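Local coordinates for BauA (Acinetobacter baumannii, PDB 6HCP), which probably takes up ferric preacinetobactin across the outer membrane as a TonB-dependent siderophore receptor, at residues Ser54-Ser66 and Lys518-Ala530. Sequence-based numbering, arbitrary orientation.
Sequences SKKFLDTPFNTIS and KVDLGTFAHTLSA. With EDO (1,2-ethanediol), chain H; EDO (1,2-ethanediol), chain B.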
# COMPACT_ATOMS: atom_id res chain seq x y z
N SER A 54 -40.82 -12.02 -17.79
CA SER A 54 -39.61 -11.54 -18.43
C SER A 54 -39.93 -10.40 -19.41
O SER A 54 -40.75 -10.53 -20.29
CB SER A 54 -38.89 -12.67 -19.11
OG SER A 54 -37.77 -12.17 -19.84
N LYS A 55 -39.23 -9.28 -19.28
CA LYS A 55 -39.37 -8.17 -20.22
C LYS A 55 -37.97 -7.64 -20.57
O LYS A 55 -37.11 -7.56 -19.72
CB LYS A 55 -40.25 -7.06 -19.64
CG LYS A 55 -41.69 -7.48 -19.37
CD LYS A 55 -42.53 -6.43 -18.66
CE LYS A 55 -42.88 -5.23 -19.52
NZ LYS A 55 -43.86 -5.58 -20.58
N LYS A 56 -37.84 -7.16 -21.81
CA LYS A 56 -36.62 -6.54 -22.29
C LYS A 56 -36.47 -5.14 -21.68
O LYS A 56 -37.46 -4.46 -21.48
CB LYS A 56 -36.63 -6.43 -23.82
CG LYS A 56 -36.60 -7.75 -24.59
CD LYS A 56 -36.52 -7.54 -26.09
CE LYS A 56 -37.52 -8.34 -26.89
NZ LYS A 56 -37.34 -9.80 -26.72
N PHE A 57 -35.21 -4.70 -21.57
CA PHE A 57 -34.79 -3.36 -21.15
C PHE A 57 -35.71 -2.26 -21.72
O PHE A 57 -36.33 -1.47 -20.97
CB PHE A 57 -33.32 -3.17 -21.54
CG PHE A 57 -32.75 -1.80 -21.26
CD1 PHE A 57 -32.55 -1.36 -19.96
CD2 PHE A 57 -32.35 -0.97 -22.30
CE1 PHE A 57 -31.98 -0.12 -19.71
CE2 PHE A 57 -31.82 0.28 -22.05
CZ PHE A 57 -31.61 0.70 -20.76
N LEU A 58 -35.80 -2.17 -23.05
CA LEU A 58 -36.50 -1.05 -23.69
C LEU A 58 -38.03 -1.20 -23.62
O LEU A 58 -38.76 -0.27 -24.01
CB LEU A 58 -36.08 -0.94 -25.16
CG LEU A 58 -34.68 -0.40 -25.40
CD1 LEU A 58 -34.38 -0.43 -26.90
CD2 LEU A 58 -34.54 1.00 -24.83
N ASP A 59 -38.50 -2.35 -23.17
CA ASP A 59 -39.95 -2.59 -23.05
C ASP A 59 -40.41 -2.50 -21.58
O ASP A 59 -41.54 -2.85 -21.27
CB ASP A 59 -40.32 -3.97 -23.57
CG ASP A 59 -40.09 -4.15 -25.06
OD1 ASP A 59 -40.17 -3.14 -25.77
OD2 ASP A 59 -39.80 -5.30 -25.47
N THR A 60 -39.51 -2.14 -20.67
CA THR A 60 -39.80 -2.20 -19.23
C THR A 60 -39.95 -0.78 -18.69
O THR A 60 -38.98 -0.01 -18.67
CB THR A 60 -38.70 -2.93 -18.47
OG1 THR A 60 -38.58 -4.27 -18.97
CG2 THR A 60 -38.96 -2.99 -16.98
N PRO A 61 -41.17 -0.38 -18.24
CA PRO A 61 -41.40 0.97 -17.73
C PRO A 61 -41.06 1.09 -16.24
O PRO A 61 -41.79 1.70 -15.46
CB PRO A 61 -42.89 1.17 -17.97
CG PRO A 61 -43.46 -0.22 -17.75
CD PRO A 61 -42.40 -1.19 -18.24
N PHE A 62 -39.88 0.56 -15.91
CA PHE A 62 -39.29 0.59 -14.58
C PHE A 62 -37.77 0.64 -14.78
O PHE A 62 -37.30 0.26 -15.86
CB PHE A 62 -39.65 -0.66 -13.78
CG PHE A 62 -41.12 -0.84 -13.52
CD1 PHE A 62 -41.74 -0.15 -12.49
CD2 PHE A 62 -41.90 -1.64 -14.34
CE1 PHE A 62 -43.11 -0.23 -12.32
CE2 PHE A 62 -43.26 -1.74 -14.15
CZ PHE A 62 -43.86 -1.04 -13.14
N ASN A 63 -37.05 1.15 -13.78
CA ASN A 63 -35.60 1.17 -13.79
C ASN A 63 -35.09 -0.18 -13.25
O ASN A 63 -35.26 -0.51 -12.07
CB ASN A 63 -35.10 2.39 -13.01
CG ASN A 63 -33.61 2.63 -13.18
OD1 ASN A 63 -32.85 1.70 -13.41
ND2 ASN A 63 -33.19 3.88 -13.10
N THR A 64 -34.57 -1.00 -14.17
CA THR A 64 -34.20 -2.38 -13.93
C THR A 64 -32.76 -2.62 -14.40
O THR A 64 -32.28 -1.97 -15.33
CB THR A 64 -35.10 -3.36 -14.67
OG1 THR A 64 -35.08 -3.02 -16.07
CG2 THR A 64 -36.51 -3.35 -14.12
N ILE A 65 -32.09 -3.55 -13.72
CA ILE A 65 -30.78 -4.02 -14.18
C ILE A 65 -30.62 -5.47 -13.77
O ILE A 65 -31.15 -5.89 -12.73
CB ILE A 65 -29.64 -3.13 -13.64
CG1 ILE A 65 -28.29 -3.57 -14.23
CG2 ILE A 65 -29.61 -3.16 -12.12
CD1 ILE A 65 -27.40 -2.46 -14.63
N SER A 66 -29.99 -6.26 -14.63
CA SER A 66 -29.70 -7.65 -14.32
C SER A 66 -28.21 -7.94 -14.53
O SER A 66 -27.71 -7.76 -15.64
CB SER A 66 -30.54 -8.56 -15.16
OG SER A 66 -30.18 -9.91 -14.97
N LYS A 518 -34.88 5.63 -21.61
CA LYS A 518 -33.88 4.61 -21.85
C LYS A 518 -33.40 4.70 -23.30
O LYS A 518 -34.21 4.92 -24.20
CB LYS A 518 -34.44 3.21 -21.58
CG LYS A 518 -34.98 2.98 -20.18
CD LYS A 518 -35.30 1.54 -19.93
CE LYS A 518 -35.81 1.26 -18.53
NZ LYS A 518 -36.09 -0.18 -18.37
N VAL A 519 -32.08 4.60 -23.49
CA VAL A 519 -31.46 4.63 -24.82
C VAL A 519 -30.49 3.45 -24.92
O VAL A 519 -29.55 3.32 -24.12
CB VAL A 519 -30.71 5.95 -25.04
CG1 VAL A 519 -30.09 6.01 -26.42
CG2 VAL A 519 -31.63 7.14 -24.80
N ASP A 520 -30.73 2.57 -25.90
CA ASP A 520 -29.82 1.48 -26.23
C ASP A 520 -29.11 1.85 -27.53
O ASP A 520 -29.74 1.88 -28.58
CB ASP A 520 -30.55 0.14 -26.37
CG ASP A 520 -29.66 -1.01 -26.78
OD1 ASP A 520 -28.43 -0.80 -26.85
OD2 ASP A 520 -30.18 -2.13 -26.94
N LEU A 521 -27.85 2.28 -27.43
CA LEU A 521 -27.08 2.72 -28.60
C LEU A 521 -26.60 1.51 -29.42
O LEU A 521 -26.11 1.69 -30.52
CB LEU A 521 -25.91 3.60 -28.15
CG LEU A 521 -26.30 4.87 -27.41
CD1 LEU A 521 -25.08 5.56 -26.81
CD2 LEU A 521 -27.07 5.83 -28.31
N GLY A 522 -26.70 0.30 -28.86
CA GLY A 522 -26.26 -0.93 -29.50
C GLY A 522 -25.43 -1.79 -28.57
O GLY A 522 -25.84 -2.91 -28.22
N THR A 523 -24.25 -1.27 -28.17
CA THR A 523 -23.36 -1.97 -27.27
C THR A 523 -23.22 -1.20 -25.94
O THR A 523 -22.54 -1.66 -25.02
CB THR A 523 -21.97 -2.20 -27.88
OG1 THR A 523 -21.38 -0.91 -28.05
CG2 THR A 523 -22.02 -2.96 -29.19
N PHE A 524 -23.87 -0.04 -25.86
CA PHE A 524 -23.86 0.79 -24.67
C PHE A 524 -25.26 1.37 -24.47
O PHE A 524 -25.87 1.84 -25.42
CB PHE A 524 -22.83 1.92 -24.81
CG PHE A 524 -22.41 2.57 -23.52
CD1 PHE A 524 -21.77 1.84 -22.54
CD2 PHE A 524 -22.63 3.92 -23.30
CE1 PHE A 524 -21.36 2.45 -21.36
CE2 PHE A 524 -22.15 4.55 -22.15
CZ PHE A 524 -21.52 3.81 -21.18
N ALA A 525 -25.71 1.41 -23.21
CA ALA A 525 -27.07 1.81 -22.88
C ALA A 525 -27.06 2.79 -21.70
O ALA A 525 -26.17 2.73 -20.83
CB ALA A 525 -27.88 0.57 -22.54
N HIS A 526 -28.04 3.70 -21.72
CA HIS A 526 -28.26 4.73 -20.71
C HIS A 526 -29.69 4.63 -20.17
O HIS A 526 -30.63 4.37 -20.94
CB HIS A 526 -28.09 6.13 -21.29
CG HIS A 526 -26.71 6.45 -21.75
ND1 HIS A 526 -25.84 7.23 -21.01
CD2 HIS A 526 -26.09 6.20 -22.93
CE1 HIS A 526 -24.73 7.40 -21.69
NE2 HIS A 526 -24.83 6.73 -22.85
N THR A 527 -29.87 4.99 -18.89
CA THR A 527 -31.18 5.24 -18.27
C THR A 527 -31.11 6.58 -17.54
O THR A 527 -30.11 6.87 -16.85
CB THR A 527 -31.57 4.11 -17.30
OG1 THR A 527 -31.54 2.87 -18.00
CG2 THR A 527 -32.95 4.29 -16.69
N LEU A 528 -32.15 7.40 -17.74
CA LEU A 528 -32.32 8.62 -17.00
C LEU A 528 -33.71 8.59 -16.38
O LEU A 528 -34.68 8.47 -17.11
CB LEU A 528 -32.14 9.82 -17.92
CG LEU A 528 -32.37 11.18 -17.26
CD1 LEU A 528 -31.28 11.49 -16.24
CD2 LEU A 528 -32.45 12.30 -18.29
N SER A 529 -33.81 8.61 -15.04
CA SER A 529 -35.13 8.58 -14.41
C SER A 529 -35.23 9.53 -13.21
O SER A 529 -34.25 9.86 -12.57
CB SER A 529 -35.52 7.18 -14.03
OG SER A 529 -34.49 6.53 -13.32
N ALA A 530 -36.46 9.99 -12.99
CA ALA A 530 -36.82 10.85 -11.90
C ALA A 530 -38.01 10.23 -11.17
O ALA A 530 -38.90 9.67 -11.80
CB ALA A 530 -37.14 12.22 -12.42
C1 EDO H . -32.42 -5.51 -17.81
O1 EDO H . -33.52 -4.90 -18.51
C2 EDO H . -31.16 -4.65 -17.95
O2 EDO H . -30.08 -5.25 -17.19
C1 EDO B . -31.15 -4.88 -25.44
O1 EDO B . -31.73 -3.60 -25.14
C2 EDO B . -31.78 -5.45 -26.71
O2 EDO B . -31.71 -6.88 -26.70
O HOH W 1 -33.43 0.11 -16.80
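Lys518, on the inner wall of the beta-barrel, reaches into the plug domain and is gripped by the loop of 54-66, making this a buried contact between plug and barrel near the turn joining strands 508-520 and 524-541. Its chain runs fully extended beyond CG and ends among three backbone carbonyls: Lys518 NZ donates to Phe57 O at 2.9 Å, to Thr60 O at 2.9 Å and to Phe62 O at 2.8 Å. The last carbonyl points almost straight at the ammonium (C=O...N 171°), and three carbonyl acceptors probably offset part of the cost of burying the charge. A water that accepts from Thr64 N also takes a weak hydrogen bond from Lys518 NZ. Lys518 CD lies over one face of the Phe57 ring, offset toward the rim, 3.9 Å from the centroid, a CH-pi contact. Phe57 carries its ring to the barrel wall with CG anti to the backbone N (chi1 176°); Thr527 OG1 and His526 O lie at the edge, while Ala525 CB packs 4.0 Å from Phe57 CE2. Beside it, Leu58 sets CD2 against Lys518 CB and CD1 against Asp520 CB. Farther along strand 524-541, Ser529 OG accepts from Asn63 ND2 at 3.0 Å; the hydroxyl oxygen lies close to the amide plane of Asn63 and is also hydrogen-bonded to Glu564. An inward-pointing barrel lysine holding plug carbonyls fits the TonB-dependent receptor fold, a beta-barrel filled by its N-terminal plug.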